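Local coordinates for periplasmic binding protein/LacI transcriptional regulator (Shewanella sp. ANA-3, PDB 5OCP) that binds L-arabinofuranose, in both its alpha and beta forms, as the periplasmic component of an arabinose ABC transporter, at residues V3-V8 against L33-A38; V65-W70 against G136-I141; D127-Q132 against I159-T164; H194-A199 against D223-Y228. All coordinates share one frame; numbering follows the deposited sequence.

Contact 1. Residues V3-V8 against L33-A38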
loop_
_atom_site.group_PDB
_atom_site.type_symbol
_atom_site.label_atom_id
_atom_site.label_comp_id
_atom_site.label_asym_id
_atom_site.label_seq_id
_atom_site.Cartn_x
_atom_site.Cartn_y
_atom_site.Cartn_z
ATOM N N VAL A 3 -12.250 16.574 10.761
ATOM C CA VAL A 3 -10.924 16.193 10.286
ATOM C C VAL A 3 -10.965 16.059 8.808
ATOM O O VAL A 3 -11.855 15.348 8.285
ATOM C CB VAL A 3 -10.524 14.825 10.912
ATOM C CG1 VAL A 3 -9.192 14.322 10.353
ATOM C CG2 VAL A 3 -10.451 14.938 12.423
ATOM N N GLY A 4 -10.065 16.751 8.087
ATOM C CA GLY A 4 -9.964 16.608 6.655
ATOM C C GLY A 4 -9.031 15.446 6.324
ATOM O O GLY A 4 -8.020 15.316 7.009
ATOM N N PHE A 5 -9.422 14.561 5.413
ATOM C CA PHE A 5 -8.519 13.507 4.965
ATOM C C PHE A 5 -8.295 13.627 3.480
ATOM O O PHE A 5 -9.242 13.461 2.676
ATOM C CB PHE A 5 -9.094 12.138 5.298
ATOM C CG PHE A 5 -8.288 10.978 4.782
ATOM C CD1 PHE A 5 -6.935 11.046 4.618
ATOM C CD2 PHE A 5 -8.919 9.869 4.371
ATOM C CE1 PHE A 5 -6.226 9.946 4.186
ATOM C CE2 PHE A 5 -8.235 8.764 3.943
ATOM C CZ PHE A 5 -6.886 8.796 3.869
ATOM N N SER A 6 -7.037 13.858 3.062
ATOM C CA SER A 6 -6.658 13.885 1.666
ATOM C C SER A 6 -6.125 12.538 1.236
ATOM O O SER A 6 -4.996 12.133 1.636
ATOM C CB SER A 6 -5.638 14.977 1.380
ATOM O OG SER A 6 -5.143 14.811 0.008
ATOM N N GLN A 7 -6.924 11.769 0.476
ATOM C CA GLN A 7 -6.559 10.457 -0.044
ATOM C C GLN A 7 -5.975 10.548 -1.422
ATOM O O GLN A 7 -6.359 11.455 -2.229
ATOM C CB GLN A 7 -7.806 9.570 -0.004
ATOM C CG GLN A 7 -7.709 8.143 -0.487
ATOM C CD GLN A 7 -6.776 7.320 0.355
ATOM O OE1 GLN A 7 -5.559 7.515 0.355
ATOM N NE2 GLN A 7 -7.345 6.335 1.033
ATOM N N VAL A 8 -5.091 9.616 -1.707
ATOM C CA VAL A 8 -4.395 9.550 -2.988
ATOM C C VAL A 8 -5.349 9.437 -4.201
ATOM O O VAL A 8 -5.149 10.131 -5.242
ATOM C CB VAL A 8 -3.433 8.343 -2.973
ATOM C CG1 VAL A 8 -2.873 8.060 -4.328
ATOM C CG2 VAL A 8 -2.313 8.541 -1.892
ATOM N N LEU A 33 -15.831 13.718 9.077
ATOM C CA LEU A 33 -14.671 13.436 8.197
ATOM C C LEU A 33 -14.956 14.140 6.889
ATOM O O LEU A 33 -15.925 13.819 6.196
ATOM C CB LEU A 33 -14.520 11.949 7.954
ATOM C CG LEU A 33 -13.242 11.587 7.223
ATOM C CD1 LEU A 33 -12.017 11.817 8.074
ATOM C CD2 LEU A 33 -13.261 10.148 6.704
ATOM N N LYS A 34 -14.090 15.051 6.515
ATOM C CA LYS A 34 -14.103 15.581 5.180
ATOM C C LYS A 34 -13.129 14.807 4.296
ATOM O O LYS A 34 -11.954 15.143 4.227
ATOM C CB LYS A 34 -13.816 17.072 5.216
ATOM C CG LYS A 34 -14.778 17.833 6.124
ATOM C CD LYS A 34 -14.461 19.316 6.087
ATOM C CE LYS A 34 -15.719 20.194 6.164
ATOM N NZ LYS A 34 -16.588 20.019 4.950
ATOM N N PHE A 35 -13.647 13.849 3.547
ATOM C CA PHE A 35 -12.803 12.941 2.787
ATOM C C PHE A 35 -12.621 13.530 1.393
ATOM O O PHE A 35 -13.615 13.916 0.750
ATOM C CB PHE A 35 -13.471 11.611 2.681
ATOM C CG PHE A 35 -12.768 10.636 1.793
ATOM C CD1 PHE A 35 -11.806 9.755 2.333
ATOM C CD2 PHE A 35 -13.094 10.525 0.485
ATOM C CE1 PHE A 35 -11.217 8.813 1.473
ATOM C CE2 PHE A 35 -12.481 9.628 -0.373
ATOM C CZ PHE A 35 -11.537 8.762 0.121
ATOM N N ALA A 36 -11.395 13.597 0.909
ATOM C CA ALA A 36 -11.148 14.002 -0.465
ATOM C C ALA A 36 -10.347 12.990 -1.248
ATOM O O ALA A 36 -9.388 12.450 -0.705
ATOM C CB ALA A 36 -10.442 15.344 -0.443
ATOM N N ASP A 37 -10.771 12.733 -2.482
ATOM C CA ASP A 37 -10.099 11.812 -3.383
ATOM C C ASP A 37 -9.393 12.679 -4.414
ATOM O O ASP A 37 -10.018 13.517 -5.065
ATOM C CB ASP A 37 -11.106 10.887 -4.065
ATOM C CG ASP A 37 -10.447 9.902 -5.009
ATOM O OD1 ASP A 37 -9.312 10.171 -5.454
ATOM O OD2 ASP A 37 -11.063 8.857 -5.305
ATOM N N ALA A 38 -8.091 12.477 -4.557
ATOM C CA ALA A 38 -7.274 13.299 -5.495
ATOM C C ALA A 38 -7.118 12.725 -6.879
ATOM O O ALA A 38 -6.443 13.348 -7.764
ATOM C CB ALA A 38 -5.911 13.563 -4.869
#
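V3 to Q7 pair one for one with L33 to D37 as adjacent parallel strands, their axes 4.6 Å apart at closest approach and 16° from parallel. Four bonds of 2.8 to 2.9 Å make the ladder: K34 N to V3 O, F5 N to K34 O, A36 N to F5 O and Q7 N to A36 O. K34 and A36 thus spend both backbone polar atoms on this neighbour. A longer bond, A38 N to Q7 O at 3.1 Å, carries the pairing one residue past strand 33-37.

V3, F5, Q7, L33, F35 and D37 share one face. F5 and F35 each hold CG anti to the backbone N (chi1 near 175° in both), which sets the side chains alongside each other; F5 CD2 meets F35 CD1 at 3.5 Å, the ring planes 69° apart. The far rim of F35 reaches the aliphatic part of Q7, CE1 to CB 3.8 Å, while L33 CD1 lies 4.0 Å from F5 CB. An alanine at F35 would probably open a gap beside F5 and Q7 and leave K23, its cation-pi partner, without a ring.

Helix 13-29 connects the strands in a beta-alpha-beta unit and packs on the F5 and F35 face, its R15 and S19 binding the Q7 amide. Helix 42-54 lies against S6, K34 and A36 on the other face. Strand 59-62 flanks 3-7, whereas 32-37 is an edge strand of the sheet within this chain.

Contact 2. Residues V65-W70 against G136-I141; sequences VVETGW and GATAAI
The carboxylate of E67 and the hydroxyl of T138 carry the direct side-chain bond between these segments, with T138 OG1 donating to E67 OE2 over 2.6 Å. E67 holds CG anti to its carbonyl carbon (chi1 -58°) and runs extended beyond it, crossing the T138 side chain at about a right angle. T138 in turn holds OG1 anti to its own carbonyl carbon (chi1 -51°), which places the hydroxyl beside E67. The hydroxyl meets OE2 on its anti side, 16° out of the carboxylate plane. T138 OG1 also accepts from N90 N, which leaves its proton to E67. The other oxygen, E67 OE1, comes tip to tip with I141 CD1 at 4.0 Å and has a long, weak ion pair with K92.

Beside this bond the backbones meet through water 1, which accepts from E67 N at 2.9 Å and donates to G136 O at 2.7 Å. V66 CA adds a CH...O contact to G136 O at 3.5 Å. G136 passes close to V66 CG1, with little room for a side chain, and its positive phi also suits glycine.

A137 is the N-cap of helix 138-151, and A139 in its first turn touches the bound sugar. The loop follows a strand of the parallel sheet, whereas the helix follows a strand of the mixed sheet. Direct and water-mediated bonds between the two lobes are consistent with the closed, liganded form of a two-lobed periplasmic binding protein.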
loop_
_atom_site.group_PDB
_atom_site.type_symbol
_atom_site.label_atom_id
_atom_site.label_comp_id
_atom_site.label_asym_id
_atom_site.label_seq_id
_atom_site.Cartn_x
_atom_site.Cartn_y
_atom_site.Cartn_z
ATOM N N VAL A 65 0.711 11.062 -2.081
ATOM C CA VAL A 65 0.971 10.208 -3.267
ATOM C C VAL A 65 2.455 9.987 -3.576
ATOM O O VAL A 65 2.882 8.883 -3.926
ATOM C CB VAL A 65 0.162 10.712 -4.525
ATOM C CG1 VAL A 65 0.536 12.138 -4.920
ATOM C CG2 VAL A 65 0.234 9.674 -5.633
ATOM N N VAL A 66 3.204 11.095 -3.407
ATOM C CA VAL A 66 4.662 11.101 -3.578
ATOM C C VAL A 66 5.225 11.872 -2.416
ATOM O O VAL A 66 4.470 12.457 -1.603
ATOM C CB VAL A 66 5.110 11.719 -4.946
ATOM C CG1 VAL A 66 4.544 10.841 -6.083
ATOM C CG2 VAL A 66 4.704 13.184 -5.073
ATOM N N GLU A 67 6.549 11.814 -2.287
ATOM C CA GLU A 67 7.228 12.297 -1.097
ATOM C C GLU A 67 7.610 13.786 -1.206
ATOM O O GLU A 67 7.775 14.408 -0.170
ATOM C CB GLU A 67 8.466 11.461 -0.802
ATOM C CG GLU A 67 8.242 9.994 -0.610
ATOM C CD GLU A 67 9.470 9.196 -0.265
ATOM O OE1 GLU A 67 10.595 9.515 -0.811
ATOM O OE2 GLU A 67 9.306 8.176 0.483
ATOM N N THR A 68 7.785 14.314 -2.394
ATOM C CA THR A 68 8.263 15.670 -2.577
ATOM C C THR A 68 7.122 16.663 -2.662
ATOM O O THR A 68 6.011 16.274 -3.012
ATOM C CB THR A 68 9.030 15.713 -3.920
ATOM O OG1 THR A 68 8.238 15.132 -4.974
ATOM C CG2 THR A 68 10.247 14.823 -3.794
ATOM N N GLY A 69 7.402 17.947 -2.409
ATOM C CA GLY A 69 6.518 19.048 -2.818
ATOM C C GLY A 69 5.503 19.465 -1.795
ATOM O O GLY A 69 4.558 20.203 -2.111
ATOM N N TRP A 70 5.643 18.978 -0.577
ATOM C CA TRP A 70 4.676 19.246 0.476
ATOM C C TRP A 70 4.955 20.454 1.360
ATOM O O TRP A 70 4.067 20.884 2.129
ATOM C CB TRP A 70 4.474 18.025 1.396
ATOM C CG TRP A 70 3.924 16.850 0.596
ATOM C CD1 TRP A 70 4.632 15.836 0.095
ATOM C CD2 TRP A 70 2.550 16.631 0.225
ATOM N NE1 TRP A 70 3.798 14.942 -0.559
ATOM C CE2 TRP A 70 2.509 15.422 -0.487
ATOM C CE3 TRP A 70 1.356 17.313 0.469
ATOM C CZ2 TRP A 70 1.323 14.906 -1.008
ATOM C CZ3 TRP A 70 0.198 16.786 -0.035
ATOM C CH2 TRP A 70 0.186 15.572 -0.746
ATOM N N GLY A 136 8.113 7.433 -7.262
ATOM C CA GLY A 136 8.100 8.344 -6.151
ATOM C C GLY A 136 7.284 7.956 -4.949
ATOM O O GLY A 136 7.216 8.712 -3.972
ATOM N N ALA A 137 6.608 6.779 -4.992
ATOM C CA ALA A 137 5.762 6.360 -3.840
ATOM C C ALA A 137 6.645 5.694 -2.832
ATOM O O ALA A 137 7.377 4.769 -3.158
ATOM C CB ALA A 137 4.691 5.362 -4.271
ATOM N N THR A 138 6.495 6.110 -1.580
ATOM C CA THR A 138 7.293 5.499 -0.512
ATOM C C THR A 138 7.164 3.982 -0.522
ATOM O O THR A 138 8.117 3.283 -0.261
ATOM C CB THR A 138 6.861 6.054 0.861
ATOM O OG1 THR A 138 6.850 7.482 0.795
ATOM C CG2 THR A 138 7.742 5.568 1.928
ATOM N N ALA A 139 5.944 3.508 -0.745
ATOM C CA ALA A 139 5.673 2.067 -0.712
ATOM C C ALA A 139 6.508 1.290 -1.752
ATOM O O ALA A 139 7.033 0.211 -1.441
ATOM C CB ALA A 139 4.218 1.780 -0.871
ATOM N N ALA A 140 6.680 1.857 -2.939
ATOM C CA ALA A 140 7.490 1.214 -3.991
ATOM C C ALA A 140 8.994 1.293 -3.690
ATOM O O ALA A 140 9.703 0.322 -3.747
ATOM C CB ALA A 140 7.205 1.845 -5.345
ATOM N N ILE A 141 9.440 2.477 -3.364
ATOM C CA ILE A 141 10.867 2.674 -3.082
ATOM C C ILE A 141 11.339 1.748 -1.959
ATOM O O ILE A 141 12.364 1.060 -2.024
ATOM C CB ILE A 141 11.059 4.150 -2.697
ATOM C CG1 ILE A 141 10.768 5.080 -3.887
ATOM C CG2 ILE A 141 12.439 4.390 -2.174
ATOM C CD1 ILE A 141 10.509 6.501 -3.428
HETATM O O HOH W 1 8.660 11.039 -4.102
#

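Contact 3. Residues D127-Q132 against I159-T164; sequences DIAELQ and IVRSQT
E130 and S162 form the side-chain bond of this strand pair: S162 OG donates to E130 OE1 at 2.8 Å, coming from above the carboxylate plane, 52° out of it. E130 is fully extended, with CG anti to the backbone N (chi1 180°), which carries the carboxylate out to the serine hydroxyl. Q132 CD packs 3.3 Å from S162 OG, without a hydrogen bond. I159 CG1 crosses I128 obliquely, 4.1 Å from its CB.

Beneath these groups the backbones run parallel. E130 N points almost straight at R161 O (2.8 Å, 176°), and Q163 N returns a longer bond of 3.2 Å to E130 O. A beta bulge shifts the register by one: I128 pairs with I159 but A129 with R161, and the extra residue, V160, sets CG1 3.8 Å from D127 CG.

Further out, E130 OE2 accepts from H194 NE2. An alanine at E130 would probably leave S162 OG and H194 NE2 without the carboxylate they share. Helix 138-151 packs on the I128, E130 and I159 face, and helix 169-183 on A129 and L131. Strand, helix 138-151 and edge strand make the parallel beta-alpha-beta crossover that builds the lobes of periplasmic binding proteins.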
loop_
_atom_site.group_PDB
_atom_site.type_symbol
_atom_site.label_atom_id
_atom_site.label_comp_id
_atom_site.label_asym_id
_atom_site.label_seq_id
_atom_site.Cartn_x
_atom_site.Cartn_y
_atom_site.Cartn_z
ATOM N N ASP A 127 15.225 -16.761 -10.539
ATOM C CA ASP A 127 15.173 -15.562 -11.375
ATOM C C ASP A 127 13.830 -14.894 -11.243
ATOM O O ASP A 127 12.790 -15.489 -11.530
ATOM C CB ASP A 127 15.381 -15.880 -12.831
ATOM C CG ASP A 127 16.879 -16.098 -13.202
ATOM O OD1 ASP A 127 17.801 -15.888 -12.371
ATOM O OD2 ASP A 127 17.096 -16.549 -14.359
ATOM N N ILE A 128 13.867 -13.620 -10.959
ATOM C CA ILE A 128 12.661 -12.915 -10.529
ATOM C C ILE A 128 12.313 -11.782 -11.495
ATOM O O ILE A 128 13.219 -11.013 -11.873
ATOM C CB ILE A 128 12.966 -12.251 -9.141
ATOM C CG1 ILE A 128 13.327 -13.331 -8.082
ATOM C CG2 ILE A 128 11.787 -11.378 -8.638
ATOM C CD1 ILE A 128 14.193 -12.839 -6.980
ATOM N N ALA A 129 11.036 -11.606 -11.736
ATOM C CA ALA A 129 10.529 -10.414 -12.430
ATOM C C ALA A 129 9.838 -9.516 -11.417
ATOM O O ALA A 129 8.911 -10.030 -10.689
ATOM C CB ALA A 129 9.541 -10.813 -13.489
ATOM N N GLU A 130 10.225 -8.252 -11.405
ATOM C CA GLU A 130 9.666 -7.270 -10.476
ATOM C C GLU A 130 8.668 -6.353 -11.146
ATOM O O GLU A 130 9.012 -5.640 -12.127
ATOM C CB GLU A 130 10.818 -6.443 -9.888
ATOM C CG GLU A 130 10.355 -5.369 -8.903
ATOM C CD GLU A 130 11.511 -4.549 -8.359
ATOM O OE1 GLU A 130 12.558 -4.511 -9.023
ATOM O OE2 GLU A 130 11.374 -3.888 -7.291
ATOM N N LEU A 131 7.441 -6.293 -10.585
ATOM C CA LEU A 131 6.450 -5.306 -10.986
ATOM C C LEU A 131 6.460 -4.219 -9.941
ATOM O O LEU A 131 6.003 -4.398 -8.808
ATOM C CB LEU A 131 5.048 -5.896 -11.108
ATOM C CG LEU A 131 4.877 -6.969 -12.129
ATOM C CD1 LEU A 131 3.519 -7.670 -12.044
ATOM C CD2 LEU A 131 5.070 -6.311 -13.484
ATOM N N GLN A 132 7.018 -3.051 -10.307
ATOM C CA GLN A 132 7.140 -1.963 -9.371
ATOM C C GLN A 132 5.867 -1.127 -9.233
ATOM O O GLN A 132 5.074 -0.974 -10.117
ATOM C CB GLN A 132 8.301 -1.056 -9.787
ATOM C CG GLN A 132 9.632 -1.736 -10.055
ATOM C CD GLN A 132 10.542 -0.808 -10.880
ATOM O OE1 GLN A 132 10.384 -0.642 -12.086
ATOM N NE2 GLN A 132 11.455 -0.233 -10.243
ATOM N N ILE A 159 17.003 -10.347 -9.802
ATOM C CA ILE A 159 15.954 -9.711 -10.496
ATOM C C ILE A 159 16.377 -9.489 -11.941
ATOM O O ILE A 159 17.334 -8.722 -12.182
ATOM C CB ILE A 159 15.512 -8.391 -9.837
ATOM C CG1 ILE A 159 14.892 -8.695 -8.444
ATOM C CG2 ILE A 159 14.510 -7.708 -10.697
ATOM C CD1 ILE A 159 14.590 -7.432 -7.585
ATOM N N VAL A 160 15.682 -10.176 -12.830
ATOM C CA VAL A 160 16.055 -10.175 -14.255
ATOM C C VAL A 160 15.259 -9.233 -15.057
ATOM O O VAL A 160 15.698 -8.893 -16.157
ATOM C CB VAL A 160 16.101 -11.592 -14.879
ATOM C CG1 VAL A 160 17.080 -12.462 -14.121
ATOM C CG2 VAL A 160 14.733 -12.248 -14.966
ATOM N N ARG A 161 14.107 -8.761 -14.569
ATOM C CA ARG A 161 13.222 -7.833 -15.338
ATOM C C ARG A 161 12.643 -6.937 -14.247
ATOM O O ARG A 161 12.300 -7.475 -13.178
ATOM C CB ARG A 161 11.940 -8.513 -15.954
ATOM C CG ARG A 161 12.129 -9.747 -16.801
ATOM C CD ARG A 161 12.371 -9.291 -18.187
ATOM N NE ARG A 161 13.186 -10.183 -18.996
ATOM C CZ ARG A 161 13.848 -9.765 -20.071
ATOM N NH1 ARG A 161 13.777 -8.485 -20.439
ATOM N NH2 ARG A 161 14.586 -10.620 -20.791
ATOM N N SER A 162 12.499 -5.627 -14.525
ATOM C CA SER A 162 11.931 -4.723 -13.528
ATOM C C SER A 162 11.307 -3.529 -14.237
ATOM O O SER A 162 11.955 -2.959 -15.076
ATOM C CB SER A 162 12.977 -4.345 -12.505
ATOM O OG SER A 162 12.444 -3.474 -11.572
ATOM N N GLN A 163 10.017 -3.252 -13.972
ATOM C CA GLN A 163 9.315 -2.160 -14.626
ATOM C C GLN A 163 8.128 -1.780 -13.778
ATOM O O GLN A 163 7.516 -2.650 -13.069
ATOM C CB GLN A 163 8.909 -2.605 -16.031
ATOM C CG GLN A 163 8.221 -1.552 -16.885
ATOM C CD GLN A 163 7.890 -2.062 -18.288
ATOM O OE1 GLN A 163 8.399 -3.098 -18.745
ATOM N NE2 GLN A 163 7.034 -1.343 -18.967
ATOM N N THR A 164 7.727 -0.515 -13.872
ATOM C CA THR A 164 6.517 -0.125 -13.105
ATOM C C THR A 164 5.229 -0.639 -13.729
ATOM O O THR A 164 5.000 -0.574 -14.962
ATOM C CB THR A 164 6.439 1.394 -12.852
ATOM O OG1 THR A 164 5.265 1.681 -12.022
ATOM C CG2 THR A 164 6.262 2.175 -14.181
#

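Contact 4. Residues H194-A199 against D223-Y228. With AHR (alpha-L-arabinofuranose), chain I; FUB (beta-L-arabinofuranose), chain J.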
loop_
_atom_site.group_PDB
_atom_site.type_symbol
_atom_site.label_atom_id
_atom_site.label_comp_id
_atom_site.label_asym_id
_atom_site.label_seq_id
_atom_site.Cartn_x
_atom_site.Cartn_y
_atom_site.Cartn_z
ATOM N N HIS A 194 4.894 -5.295 -6.235
ATOM C CA HIS A 194 4.797 -4.408 -5.093
ATOM C C HIS A 194 3.384 -4.332 -4.515
ATOM O O HIS A 194 3.256 -3.882 -3.381
ATOM C CB HIS A 194 5.325 -3.021 -5.421
ATOM C CG HIS A 194 6.804 -2.971 -5.685
ATOM N ND1 HIS A 194 7.448 -1.767 -5.874
ATOM C CD2 HIS A 194 7.735 -3.931 -5.863
ATOM C CE1 HIS A 194 8.737 -1.992 -6.112
ATOM N NE2 HIS A 194 8.964 -3.285 -5.997
ATOM N N ASN A 195 2.328 -4.745 -5.221
ATOM C CA ASN A 195 1.040 -4.866 -4.636
ATOM C C ASN A 195 0.213 -5.978 -5.224
ATOM O O ASN A 195 0.503 -6.503 -6.317
ATOM C CB ASN A 195 0.238 -3.563 -4.580
ATOM C CG ASN A 195 -0.413 -3.171 -5.893
ATOM O OD1 ASN A 195 -0.029 -3.662 -6.985
ATOM N ND2 ASN A 195 -1.385 -2.234 -5.810
ATOM N N ASP A 196 -0.785 -6.383 -4.456
ATOM C CA ASP A 196 -1.610 -7.517 -4.899
ATOM C C ASP A 196 -2.355 -7.202 -6.189
ATOM O O ASP A 196 -2.553 -8.132 -6.998
ATOM C CB ASP A 196 -2.646 -7.905 -3.826
ATOM C CG ASP A 196 -2.065 -8.530 -2.547
ATOM O OD1 ASP A 196 -0.861 -8.897 -2.492
ATOM O OD2 ASP A 196 -2.854 -8.663 -1.594
ATOM N N GLU A 197 -2.747 -5.951 -6.412
ATOM C CA GLU A 197 -3.472 -5.535 -7.613
ATOM C C GLU A 197 -2.695 -5.889 -8.886
ATOM O O GLU A 197 -3.241 -6.545 -9.782
ATOM C CB GLU A 197 -3.791 -4.056 -7.521
ATOM C CG GLU A 197 -4.859 -3.569 -8.447
ATOM C CD GLU A 197 -6.286 -3.952 -8.059
ATOM O OE1 GLU A 197 -6.692 -4.073 -6.873
ATOM O OE2 GLU A 197 -7.062 -4.014 -9.035
ATOM N N MET A 198 -1.405 -5.523 -8.972
ATOM C CA MET A 198 -0.595 -5.786 -10.135
ATOM C C MET A 198 -0.411 -7.311 -10.234
ATOM O O MET A 198 -0.311 -7.856 -11.344
ATOM C CB MET A 198 0.769 -5.130 -10.109
ATOM C CG MET A 198 0.731 -3.610 -10.161
ATOM S SD MET A 198 2.327 -2.817 -10.133
ATOM C CE MET A 198 2.940 -3.378 -8.552
ATOM N N ALA A 199 -0.292 -7.981 -9.086
ATOM C CA ALA A 199 -0.035 -9.418 -9.047
ATOM C C ALA A 199 -1.201 -10.168 -9.695
ATOM O O ALA A 199 -0.952 -11.133 -10.467
ATOM C CB ALA A 199 0.131 -9.851 -7.666
ATOM N N ASP A 223 -0.182 -6.697 0.342
ATOM C CA ASP A 223 -1.424 -5.962 0.696
ATOM C C ASP A 223 -2.353 -6.888 1.526
ATOM O O ASP A 223 -2.982 -6.452 2.494
ATOM C CB ASP A 223 -2.200 -5.322 -0.436
ATOM C CG ASP A 223 -1.623 -4.012 -0.938
ATOM O OD1 ASP A 223 -0.693 -3.409 -0.288
ATOM O OD2 ASP A 223 -2.033 -3.528 -2.031
ATOM N N GLY A 224 -2.485 -8.151 1.100
ATOM C CA GLY A 224 -3.377 -9.040 1.743
ATOM C C GLY A 224 -4.839 -8.729 1.479
ATOM O O GLY A 224 -5.697 -8.792 2.413
ATOM N N VAL A 225 -5.185 -8.378 0.247
ATOM C CA VAL A 225 -6.586 -8.085 -0.051
ATOM C C VAL A 225 -7.357 -9.373 -0.197
ATOM O O VAL A 225 -6.783 -10.361 -0.499
ATOM C CB VAL A 225 -6.815 -7.187 -1.249
ATOM C CG1 VAL A 225 -6.079 -5.829 -1.004
ATOM C CG2 VAL A 225 -6.398 -7.839 -2.559
ATOM N N PRO A 226 -8.685 -9.322 0.006
ATOM C CA PRO A 226 -9.446 -10.581 -0.035
ATOM C C PRO A 226 -9.372 -11.333 -1.340
ATOM O O PRO A 226 -9.234 -12.554 -1.281
ATOM C CB PRO A 226 -10.879 -10.093 0.218
ATOM C CG PRO A 226 -10.679 -8.961 1.184
ATOM C CD PRO A 226 -9.492 -8.231 0.595
ATOM N N ASP A 227 -9.394 -10.639 -2.450
ATOM C CA ASP A 227 -9.254 -11.260 -3.769
ATOM C C ASP A 227 -7.924 -12.002 -3.889
ATOM O O ASP A 227 -7.809 -13.023 -4.627
ATOM C CB ASP A 227 -9.360 -10.318 -4.912
ATOM C CG ASP A 227 -10.797 -9.931 -5.220
ATOM O OD1 ASP A 227 -11.732 -10.487 -4.566
ATOM O OD2 ASP A 227 -10.940 -9.103 -6.124
ATOM N N TYR A 228 -6.891 -11.500 -3.218
ATOM C CA TYR A 228 -5.604 -12.243 -3.254
ATOM C C TYR A 228 -5.611 -13.515 -2.389
ATOM O O TYR A 228 -5.012 -14.577 -2.733
ATOM C CB TYR A 228 -4.442 -11.316 -2.884
ATOM C CG TYR A 228 -3.081 -11.843 -3.215
ATOM C CD1 TYR A 228 -2.375 -12.678 -2.364
ATOM C CD2 TYR A 228 -2.422 -11.438 -4.413
ATOM C CE1 TYR A 228 -1.090 -13.149 -2.652
ATOM C CE2 TYR A 228 -1.151 -11.890 -4.708
ATOM C CZ TYR A 228 -0.457 -12.672 -3.835
ATOM O OH TYR A 228 0.790 -13.132 -4.125
HETATM O O5 AHR I . 0.791 2.962 -0.073
HETATM C C5 AHR I . 0.252 1.677 -0.024
HETATM C C4 AHR I . 0.197 1.074 -1.415
HETATM O O4 AHR I . -0.477 1.924 -2.313
HETATM C C3 AHR I . -0.517 -0.291 -1.420
HETATM O O3 AHR I . 0.405 -1.277 -1.087
HETATM C C2 AHR I . -1.033 -0.297 -2.850
HETATM O O2 AHR I . -2.092 -1.169 -3.115
HETATM C C1 AHR I . -1.499 1.144 -2.952
HETATM O O1 AHR I . -1.575 1.485 -4.241
HETATM O O5 FUB J . 0.791 2.960 -0.073
HETATM C C5 FUB J . 0.247 1.677 -0.029
HETATM C C4 FUB J . 0.189 1.077 -1.424
HETATM O O4 FUB J . -0.468 1.926 -2.333
HETATM C C3 FUB J . -0.528 -0.282 -1.435
HETATM O O3 FUB J . 0.393 -1.267 -1.083
HETATM C C2 FUB J . -0.988 -0.331 -2.888
HETATM O O2 FUB J . -2.090 -1.178 -3.122
HETATM C C1 FUB J . -1.202 1.130 -3.282
HETATM O O1 FUB J . -2.499 1.409 -3.083
HETATM O O HOH W 2 -3.527 -4.452 -3.921
#
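N195 and D223 meet in the arabinofuranose pocket, where N195 CB lies 3.4 Å from D223 OD2 and both side chains face the sugar. N195 ND2 donates to O2 of either anomer at 3.0 Å in a nearly straight line (177°). D223 spans the neighbouring hydroxyls, its OD1 2.5 Å from sugar O3 and its OD2 2.6 Å from O2. The amide is doubly fixed: N195 OD1 caps helix 196-208 by accepting from M198 N, and ND2 also donates to F167 O. Water 2 links E197 N to D223 OD2.

Behind the pocket, D196 joins the two helix starts. Its OD2 accepts from V225 N at 3.0 Å, nearly in line with the C-O bond, and more weakly from G224 N at 2.8 Å. The carboxylate stacks over one face of the Y228 ring, planes 12° apart, while A199 CB sits at the ring edge, 3.8 Å from CE2. D196 OD1 has hydroxyl partners in T240 and S221.

D196 is buried, and backbone N-H groups at the start of helix 226-234 would favour its negative charge. D223 OD2 lies 5.2 Å from D196 OD2, so these bonds probably also offset repulsion between D196 and the sugar-binding D223.

How the contacts relate
Contacts 1 and 3 are corresponding edge-strand pairs of two sheets, with centres 33 Å apart on opposite sides of the chain's centre. The sugar lies between: V8 of contact 1 comes within about 7 Å of it by side chain and T164 of contact 3 within about 10 to 11 Å, whereas contact 4 binds it directly and contact 2 touches it through A139. V8 CG1 packs on V65 CG2 at 3.7 Å, joining contact 1 to contact 2. Contact 2 in turn meets contact 4, where A140 O is 3.4 Å from H194 CE1. Contact 3 adjoins contact 4: L131 O probably accepts from H194 N at 2.9 Å, next to ligand-binding N195.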